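PDB 1W5T: ORC1-type DNA replication protein 2 from Aeropyrum pernix, which binds DNA and ATP and takes part in regulating DNA replication, using an AAA+ ATPase domain joined to a C-terminal winged-helix domain. Local coordinates for residues A[311-315]-A[399-403]; A[366-371]-A[382-388]; A[111-115]-A[128-133]. The contacts are given in a common frame with arbitrary orientation. Numbering follows the deposited sequence.

Contact 1 (A[311-315]-A[399-403])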
loop_
_atom_site.group_PDB
_atom_site.type_symbol
_atom_site.label_atom_id
_atom_site.label_comp_id
_atom_site.label_asym_id
_atom_site.label_seq_id
_atom_site.Cartn_x
_atom_site.Cartn_y
_atom_site.Cartn_z
ATOM N N LEU A 311 -8.839 -20.091 -10.431
ATOM C CA LEU A 311 -7.672 -20.705 -9.822
ATOM C C LEU A 311 -7.032 -21.753 -10.756
ATOM O O LEU A 311 -5.807 -21.857 -10.848
ATOM C CB LEU A 311 -8.094 -21.343 -8.491
ATOM C CG LEU A 311 -7.921 -20.726 -7.095
ATOM C CD1 LEU A 311 -7.540 -19.273 -7.105
ATOM C CD2 LEU A 311 -9.163 -20.952 -6.209
ATOM N N ILE A 312 -7.869 -22.535 -11.441
ATOM C CA ILE A 312 -7.385 -23.469 -12.454
ATOM C C ILE A 312 -6.635 -22.761 -13.619
ATOM O O ILE A 312 -5.599 -23.222 -14.077
ATOM C CB ILE A 312 -8.539 -24.397 -12.975
ATOM C CG1 ILE A 312 -8.947 -25.388 -11.899
ATOM C CG2 ILE A 312 -8.097 -25.209 -14.168
ATOM C CD1 ILE A 312 -10.425 -25.663 -11.910
ATOM N N ILE A 313 -7.169 -21.645 -14.065
ATOM C CA ILE A 313 -6.582 -20.855 -15.140
ATOM C C ILE A 313 -5.293 -20.170 -14.704
ATOM O O ILE A 313 -4.270 -20.191 -15.447
ATOM C CB ILE A 313 -7.597 -19.836 -15.671
ATOM C CG1 ILE A 313 -8.861 -20.580 -16.155
ATOM C CG2 ILE A 313 -6.952 -19.007 -16.779
ATOM C CD1 ILE A 313 -10.148 -19.676 -16.313
ATOM N N LEU A 314 -5.322 -19.597 -13.503
ATOM C CA LEU A 314 -4.110 -19.049 -12.905
ATOM C C LEU A 314 -2.976 -20.091 -12.839
ATOM O O LEU A 314 -1.834 -19.823 -13.219
ATOM C CB LEU A 314 -4.386 -18.440 -11.522
ATOM C CG LEU A 314 -3.214 -17.699 -10.860
ATOM C CD1 LEU A 314 -2.653 -16.649 -11.812
ATOM C CD2 LEU A 314 -3.632 -17.011 -9.531
ATOM N N ARG A 315 -3.313 -21.275 -12.355
ATOM C CA ARG A 315 -2.364 -22.371 -12.275
ATOM C C ARG A 315 -1.739 -22.690 -13.634
ATOM O O ARG A 315 -0.528 -22.834 -13.751
ATOM C CB ARG A 315 -3.032 -23.623 -11.697
ATOM C CG ARG A 315 -2.019 -24.616 -11.170
ATOM C CD ARG A 315 -2.262 -26.027 -11.586
ATOM N NE ARG A 315 -1.634 -26.970 -10.658
ATOM C CZ ARG A 315 -0.536 -27.680 -10.932
ATOM N NH1 ARG A 315 -0.053 -28.517 -10.030
ATOM N NH2 ARG A 315 0.083 -27.569 -12.108
ATOM N N VAL A 399 -2.132 -22.333 -4.825
ATOM C CA VAL A 399 -3.327 -22.440 -5.635
ATOM C C VAL A 399 -3.929 -23.839 -5.575
ATOM O O VAL A 399 -5.152 -23.979 -5.392
ATOM C CB VAL A 399 -3.056 -21.929 -7.080
ATOM C CG1 VAL A 399 -4.227 -22.171 -8.008
ATOM C CG2 VAL A 399 -2.735 -20.436 -7.012
ATOM N N ASP A 400 -3.083 -24.867 -5.692
ATOM C CA ASP A 400 -3.598 -26.245 -5.649
ATOM C C ASP A 400 -4.398 -26.538 -4.374
ATOM O O ASP A 400 -5.514 -27.074 -4.470
ATOM C CB ASP A 400 -2.505 -27.300 -5.815
ATOM C CG ASP A 400 -2.017 -27.413 -7.241
ATOM O OD1 ASP A 400 -2.833 -27.239 -8.174
ATOM O OD2 ASP A 400 -0.825 -27.671 -7.522
ATOM N N ASN A 401 -3.833 -26.175 -3.212
ATOM C CA ASN A 401 -4.472 -26.397 -1.908
ATOM C C ASN A 401 -5.810 -25.648 -1.784
ATOM O O ASN A 401 -6.740 -26.116 -1.153
ATOM C CB ASN A 401 -3.525 -26.091 -0.718
ATOM C CG ASN A 401 -2.201 -26.941 -0.739
ATOM O OD1 ASN A 401 -2.117 -28.002 -1.385
ATOM N ND2 ASN A 401 -1.164 -26.450 -0.030
ATOM N N ILE A 402 -5.914 -24.504 -2.433
ATOM C CA ILE A 402 -7.113 -23.696 -2.339
ATOM C C ILE A 402 -8.185 -24.332 -3.203
ATOM O O ILE A 402 -9.367 -24.360 -2.822
ATOM C CB ILE A 402 -6.811 -22.235 -2.719
ATOM C CG1 ILE A 402 -5.813 -21.650 -1.707
ATOM C CG2 ILE A 402 -8.066 -21.426 -2.735
ATOM C CD1 ILE A 402 -5.338 -20.214 -1.980
ATOM N N ILE A 403 -7.781 -24.901 -4.325
ATOM C CA ILE A 403 -8.750 -25.587 -5.152
ATOM C C ILE A 403 -9.281 -26.806 -4.390
ATOM O O ILE A 403 -10.496 -27.020 -4.330
ATOM C CB ILE A 403 -8.192 -25.996 -6.534
ATOM C CG1 ILE A 403 -7.832 -24.765 -7.373
ATOM C CG2 ILE A 403 -9.216 -26.835 -7.274
ATOM C CD1 ILE A 403 -6.717 -25.047 -8.398
#
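Leu311 lays its side chain across the facing helix turn, with CB 4.0 Å from Val399 CG1 and 3.6 Å from Ile403 CG1, while its CD2 reaches to 3.7 Å from Ile402 CG2. It illustrates how one leucine can serve three positions of a partner helix: Val399, Ile402 and Ile403 share the side of helix 392-408 that looks at helix 308-322. The two helices run nearly antiparallel, at 159°, with their axes 9.9 Å apart. They come close enough for Val399 CG1 to rest 3.3 Å from the backbone oxygen, Leu311 O. On one flank Ile403 CD1 meets Ile312 CG1 at 4.2 Å; on the other Val399 CG2 meets Leu314 CD2 at 4.3 Å.

At the margin of this apolar strip the chemistry changes. Arg315 and Asp400 form a two-pronged salt bridge, Arg315 NE to Asp400 OD1 at 2.8 Å and Arg315 NH1 to Asp400 OD2 at 2.8 Å, with the carboxylate lying at the edge of the guanidinium. Arg315 has a second acidic partner, Glu319, one turn on in its own helix. Leu303 and Tyr345 close in from neighbouring helices. Through an apolar seam bordered by a charge pair, helix 308-322 thus packs on the helix that follows the wing, 392-408, as part of the helical bundle of the C-terminal winged-helix domain.

Contact 2 (A[366-371]-A[382-388])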
loop_
_atom_site.group_PDB
_atom_site.type_symbol
_atom_site.label_atom_id
_atom_site.label_comp_id
_atom_site.label_asym_id
_atom_site.label_seq_id
_atom_site.Cartn_x
_atom_site.Cartn_y
_atom_site.Cartn_z
ATOM N N GLY A 366 -3.951 -7.928 -11.499
ATOM C CA GLY A 366 -2.532 -7.829 -11.760
ATOM C C GLY A 366 -1.772 -9.132 -11.685
ATOM O O GLY A 366 -0.545 -9.130 -11.645
ATOM N N LEU A 367 -2.489 -10.244 -11.643
ATOM C CA LEU A 367 -1.850 -11.555 -11.503
ATOM C C LEU A 367 -1.262 -12.036 -12.827
ATOM O O LEU A 367 -0.301 -12.792 -12.844
ATOM C CB LEU A 367 -2.827 -12.609 -10.970
ATOM C CG LEU A 367 -3.210 -12.456 -9.507
ATOM C CD1 LEU A 367 -4.359 -13.387 -9.146
ATOM C CD2 LEU A 367 -1.975 -12.696 -8.627
ATOM N N VAL A 368 -1.871 -11.601 -13.927
ATOM C CA VAL A 368 -1.468 -12.041 -15.242
ATOM C C VAL A 368 -1.427 -10.841 -16.166
ATOM O O VAL A 368 -2.297 -9.977 -16.098
ATOM C CB VAL A 368 -2.375 -13.227 -15.788
ATOM C CG1 VAL A 368 -2.945 -14.066 -14.680
ATOM C CG2 VAL A 368 -3.490 -12.767 -16.697
ATOM N N ASP A 369 -0.398 -10.748 -17.004
ATOM C CA ASP A 369 -0.443 -9.739 -18.080
ATOM C C ASP A 369 -1.025 -10.349 -19.360
ATOM O O ASP A 369 -0.822 -11.531 -19.672
ATOM C CB ASP A 369 0.908 -9.056 -18.375
ATOM C CG ASP A 369 1.754 -8.821 -17.129
ATOM O OD1 ASP A 369 1.363 -8.022 -16.249
ATOM O OD2 ASP A 369 2.856 -9.373 -16.969
ATOM N N ALA A 370 -1.766 -9.505 -20.067
ATOM C CA ALA A 370 -2.386 -9.828 -21.344
ATOM C C ALA A 370 -1.893 -8.837 -22.401
ATOM O O ALA A 370 -1.798 -7.632 -22.139
ATOM C CB ALA A 370 -3.891 -9.764 -21.228
ATOM N N LYS A 371 -1.539 -9.364 -23.571
ATOM C CA LYS A 371 -1.076 -8.567 -24.708
ATOM C C LYS A 371 -1.555 -9.252 -26.010
ATOM O O LYS A 371 -1.527 -10.488 -26.112
ATOM C CB LYS A 371 0.453 -8.382 -24.663
ATOM C CG LYS A 371 1.231 -9.030 -25.797
ATOM C CD LYS A 371 2.630 -9.449 -25.374
ATOM C CE LYS A 371 3.716 -8.648 -26.116
ATOM N NZ LYS A 371 5.120 -9.027 -25.721
ATOM N N THR A 382 -4.555 -13.410 -28.219
ATOM C CA THR A 382 -4.105 -12.789 -26.972
ATOM C C THR A 382 -3.038 -13.663 -26.346
ATOM O O THR A 382 -3.155 -14.899 -26.328
ATOM C CB THR A 382 -5.284 -12.521 -25.955
ATOM O OG1 THR A 382 -6.224 -11.591 -26.501
ATOM C CG2 THR A 382 -4.802 -11.752 -24.739
ATOM N N LEU A 383 -1.997 -13.019 -25.839
ATOM C CA LEU A 383 -0.938 -13.709 -25.115
ATOM C C LEU A 383 -1.103 -13.390 -23.637
ATOM O O LEU A 383 -1.529 -12.293 -23.296
ATOM C CB LEU A 383 0.450 -13.298 -25.646
ATOM C CG LEU A 383 0.706 -13.408 -27.177
ATOM C CD1 LEU A 383 2.181 -13.103 -27.516
ATOM C CD2 LEU A 383 0.337 -14.785 -27.732
ATOM N N PHE A 384 -0.801 -14.361 -22.773
ATOM C CA PHE A 384 -0.965 -14.213 -21.335
ATOM C C PHE A 384 0.264 -14.717 -20.656
ATOM O O PHE A 384 0.862 -15.697 -21.120
ATOM C CB PHE A 384 -2.133 -15.040 -20.836
ATOM C CG PHE A 384 -3.467 -14.595 -21.332
ATOM C CD1 PHE A 384 -4.108 -15.281 -22.368
ATOM C CD2 PHE A 384 -4.114 -13.531 -20.743
ATOM C CE1 PHE A 384 -5.362 -14.877 -22.831
ATOM C CE2 PHE A 384 -5.376 -13.116 -21.191
ATOM C CZ PHE A 384 -5.997 -13.799 -22.235
ATOM N N ARG A 385 0.655 -14.072 -19.565
ATOM C CA ARG A 385 1.754 -14.566 -18.734
ATOM C C ARG A 385 1.487 -14.336 -17.235
ATOM O O ARG A 385 0.722 -13.472 -16.850
ATOM C CB ARG A 385 3.079 -13.927 -19.176
ATOM C CG ARG A 385 3.549 -12.702 -18.339
ATOM C CD ARG A 385 4.814 -12.014 -18.825
ATOM N NE ARG A 385 4.666 -10.558 -18.835
ATOM C CZ ARG A 385 5.613 -9.694 -19.223
ATOM N NH1 ARG A 385 6.805 -10.120 -19.628
ATOM N NH2 ARG A 385 5.357 -8.394 -19.211
ATOM N N LEU A 386 2.099 -15.127 -16.382
ATOM C CA LEU A 386 2.144 -14.767 -14.978
ATOM C C LEU A 386 2.911 -13.464 -14.835
ATOM O O LEU A 386 3.897 -13.231 -15.544
ATOM C CB LEU A 386 2.817 -15.860 -14.156
ATOM C CG LEU A 386 2.365 -15.814 -12.698
ATOM C CD1 LEU A 386 0.869 -16.205 -12.672
ATOM C CD2 LEU A 386 3.199 -16.739 -11.870
ATOM N N ALA A 387 2.453 -12.605 -13.936
ATOM C CA ALA A 387 3.209 -11.405 -13.555
ATOM C C ALA A 387 4.636 -11.832 -13.198
ATOM O O ALA A 387 4.830 -12.686 -12.344
ATOM C CB ALA A 387 2.537 -10.724 -12.378
ATOM N N PRO A 388 5.627 -11.309 -13.898
ATOM C CA PRO A 388 7.025 -11.768 -13.707
ATOM C C PRO A 388 7.527 -11.781 -12.237
ATOM O O PRO A 388 8.370 -12.618 -11.890
ATOM C CB PRO A 388 7.837 -10.808 -14.581
ATOM C CG PRO A 388 6.847 -10.410 -15.674
ATOM C CD PRO A 388 5.497 -10.277 -14.945
#
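Asp369 and Arg385 are joined twice over: by backbone bonds in both directions, Asp369 N to Arg385 O and Arg385 N to Asp369 O, each 2.9 Å, and by a salt bridge from Arg385 NE to Asp369 OD2, also 2.9 Å. They form a hydrogen-bonded pair in the antiparallel β-hairpin that makes the wing of the winged-helix domain. Lys371 and Leu383 repeat the backbone pattern, Lys371 N to Leu383 O at 2.9 Å and Leu383 N to Lys371 O at 2.6 Å. Beyond the strands, Ala387 N still reaches Leu367 O at 3.0 Å, just after Gly366 has ended the preceding helix in a Schellman motif, its positive phi suiting glycine.

On the sheet face opposite the salt bridge, Phe384 packs beside Ala370 and also meets Leu359 of helix 352-364. Strand 328-329 pairs with the other edge of strand 382-386 to complete the small sheet. Phe384 CE2 lies 3.7 Å from Ala370 CB, and Phe384 CD2 lies 4.2 Å from Val368 CG2.

Contact 3 (A[111-115]-A[128-133])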
loop_
_atom_site.group_PDB
_atom_site.type_symbol
_atom_site.label_atom_id
_atom_site.label_comp_id
_atom_site.label_asym_id
_atom_site.label_seq_id
_atom_site.Cartn_x
_atom_site.Cartn_y
_atom_site.Cartn_z
ATOM N N THR A 111 -4.155 13.177 19.732
ATOM C CA THR A 111 -4.152 14.628 19.863
ATOM C C THR A 111 -3.639 14.956 21.250
ATOM O O THR A 111 -3.150 16.053 21.493
ATOM C CB THR A 111 -5.583 15.221 19.737
ATOM O OG1 THR A 111 -6.425 14.707 20.796
ATOM C CG2 THR A 111 -6.266 14.799 18.426
ATOM N N GLY A 112 -3.825 14.019 22.176
ATOM C CA GLY A 112 -3.569 14.259 23.590
ATOM C C GLY A 112 -4.635 15.041 24.327
ATOM O O GLY A 112 -4.487 15.283 25.527
ATOM N N TYR A 113 -5.687 15.462 23.630
ATOM C CA TYR A 113 -6.767 16.248 24.250
ATOM C C TYR A 113 -7.541 15.435 25.288
ATOM O O TYR A 113 -7.777 14.221 25.115
ATOM C CB TYR A 113 -7.758 16.761 23.191
ATOM C CG TYR A 113 -7.238 17.783 22.193
ATOM C CD1 TYR A 113 -7.723 17.764 20.884
ATOM C CD2 TYR A 113 -6.288 18.755 22.542
ATOM C CE1 TYR A 113 -7.299 18.662 19.933
ATOM C CE2 TYR A 113 -5.831 19.707 21.588
ATOM C CZ TYR A 113 -6.363 19.659 20.265
ATOM O OH TYR A 113 -6.011 20.535 19.222
ATOM N N PRO A 114 -7.948 16.057 26.382
ATOM C CA PRO A 114 -8.635 15.280 27.420
ATOM C C PRO A 114 -10.104 15.239 27.069
ATOM O O PRO A 114 -10.897 16.109 27.376
ATOM C CB PRO A 114 -8.322 16.057 28.695
ATOM C CG PRO A 114 -8.103 17.486 28.240
ATOM C CD PRO A 114 -7.838 17.484 26.753
ATOM N N ILE A 115 -10.447 14.228 26.303
ATOM C CA ILE A 115 -11.794 14.067 25.819
ATOM C C ILE A 115 -12.177 12.693 26.303
ATOM O O ILE A 115 -11.456 11.762 26.064
ATOM C CB ILE A 115 -11.828 14.140 24.298
ATOM C CG1 ILE A 115 -11.817 15.594 23.842
ATOM C CG2 ILE A 115 -13.070 13.392 23.736
ATOM C CD1 ILE A 115 -11.347 15.766 22.413
ATOM N N ALA A 128 -16.705 16.672 20.094
ATOM C CA ALA A 128 -15.755 17.116 21.146
ATOM C C ALA A 128 -14.382 17.488 20.545
ATOM O O ALA A 128 -13.701 18.440 20.982
ATOM C CB ALA A 128 -15.594 16.057 22.207
ATOM N N LEU A 129 -14.027 16.722 19.521
ATOM C CA LEU A 129 -12.840 16.947 18.694
ATOM C C LEU A 129 -12.935 18.296 18.015
ATOM O O LEU A 129 -12.027 19.116 18.154
ATOM C CB LEU A 129 -12.709 15.822 17.666
ATOM C CG LEU A 129 -11.371 15.262 17.195
ATOM C CD1 LEU A 129 -10.181 15.546 18.119
ATOM C CD2 LEU A 129 -11.559 13.710 16.926
ATOM N N VAL A 130 -14.045 18.541 17.324
ATOM C CA VAL A 130 -14.287 19.832 16.690
ATOM C C VAL A 130 -14.223 20.982 17.692
ATOM O O VAL A 130 -13.571 21.971 17.436
ATOM C CB VAL A 130 -15.588 19.838 15.921
ATOM C CG1 VAL A 130 -16.053 21.279 15.612
ATOM C CG2 VAL A 130 -15.400 19.070 14.605
ATOM N N ASP A 131 -14.876 20.833 18.839
ATOM C CA ASP A 131 -14.786 21.812 19.909
ATOM C C ASP A 131 -13.379 22.061 20.455
ATOM O O ASP A 131 -12.973 23.226 20.546
ATOM C CB ASP A 131 -15.712 21.450 21.051
ATOM C CG ASP A 131 -16.662 22.552 21.356
ATOM O OD1 ASP A 131 -17.181 23.130 20.375
ATOM O OD2 ASP A 131 -16.932 22.920 22.538
ATOM N N ASN A 132 -12.634 20.998 20.801
ATOM C CA ASN A 132 -11.233 21.150 21.310
ATOM C C ASN A 132 -10.297 21.799 20.282
ATOM O O ASN A 132 -9.433 22.573 20.636
ATOM C CB ASN A 132 -10.621 19.802 21.741
ATOM C CG ASN A 132 -11.139 19.312 23.090
ATOM O OD1 ASN A 132 -10.481 19.468 24.123
ATOM N ND2 ASN A 132 -12.326 18.694 23.079
ATOM N N LEU A 133 -10.472 21.476 19.006
ATOM C CA LEU A 133 -9.654 22.087 17.952
ATOM C C LEU A 133 -9.973 23.583 17.849
ATOM O O LEU A 133 -9.079 24.419 17.622
ATOM C CB LEU A 133 -9.829 21.367 16.608
ATOM C CG LEU A 133 -9.199 19.950 16.503
ATOM C CD1 LEU A 133 -9.820 19.185 15.319
ATOM C CD2 LEU A 133 -7.594 19.921 16.392
#
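The connection between two successive helices of the AAA+ domain shows how a chain leaving one helix can fold back on the next: residues 111-115, the end of helix 100-111 and the loop after it, pack against helix 122-136. Gly112, with positive phi, leaves the helix within an ST turn in which Tyr113 N donates to Thr111 OG1 at 3.0 Å; that hydroxyl is also bonded to Val108 O.

Tyr113 then turns its ring to the helix. Asn132 CB sits over the ring face, 4.0 Å from the centroid, a CH-pi contact, while Leu129 and Leu133 approach the edge; Tyr113 CE1 is 3.8 Å from Leu133 CD2. Past the inverse gamma turn centred on Pro114, Ile115 CG2 meets Ala128 CB at 4.0 Å, and Ile115 CD1 lies 3.2 Å from Asn132 ND2.

Asn132 ND2 turns back to Ala128 O of its own helix, at a short 2.5 Å, and Tyr113 OH bonds to His138. Loop and helix therefore meet through shape and apolar packing rather than through direct hydrogen bonds.

How the contacts relate
Two of the three contacts build a single domain. Contact 2 lies in the sequence between the two segments of contact 1, and helix 392-408 directly follows strand 382-386, so the wing leads into one helix of the pair. Their centres are 16 Å apart and Leu314 joins them: its CD1 is 3.7 Å from Leu386 CD1, and its CD2 is 3.7 Å from Leu367 CD1. Contact 3 belongs to the AAA+ domain, on the opposite side of the chain's centre, with centres 51 Å from contact 1 and 50 Å from contact 2. None of the three is part of the ATP site; Gly366 of contact 2 comes near the P-loop residues, including Lys65, without touching them.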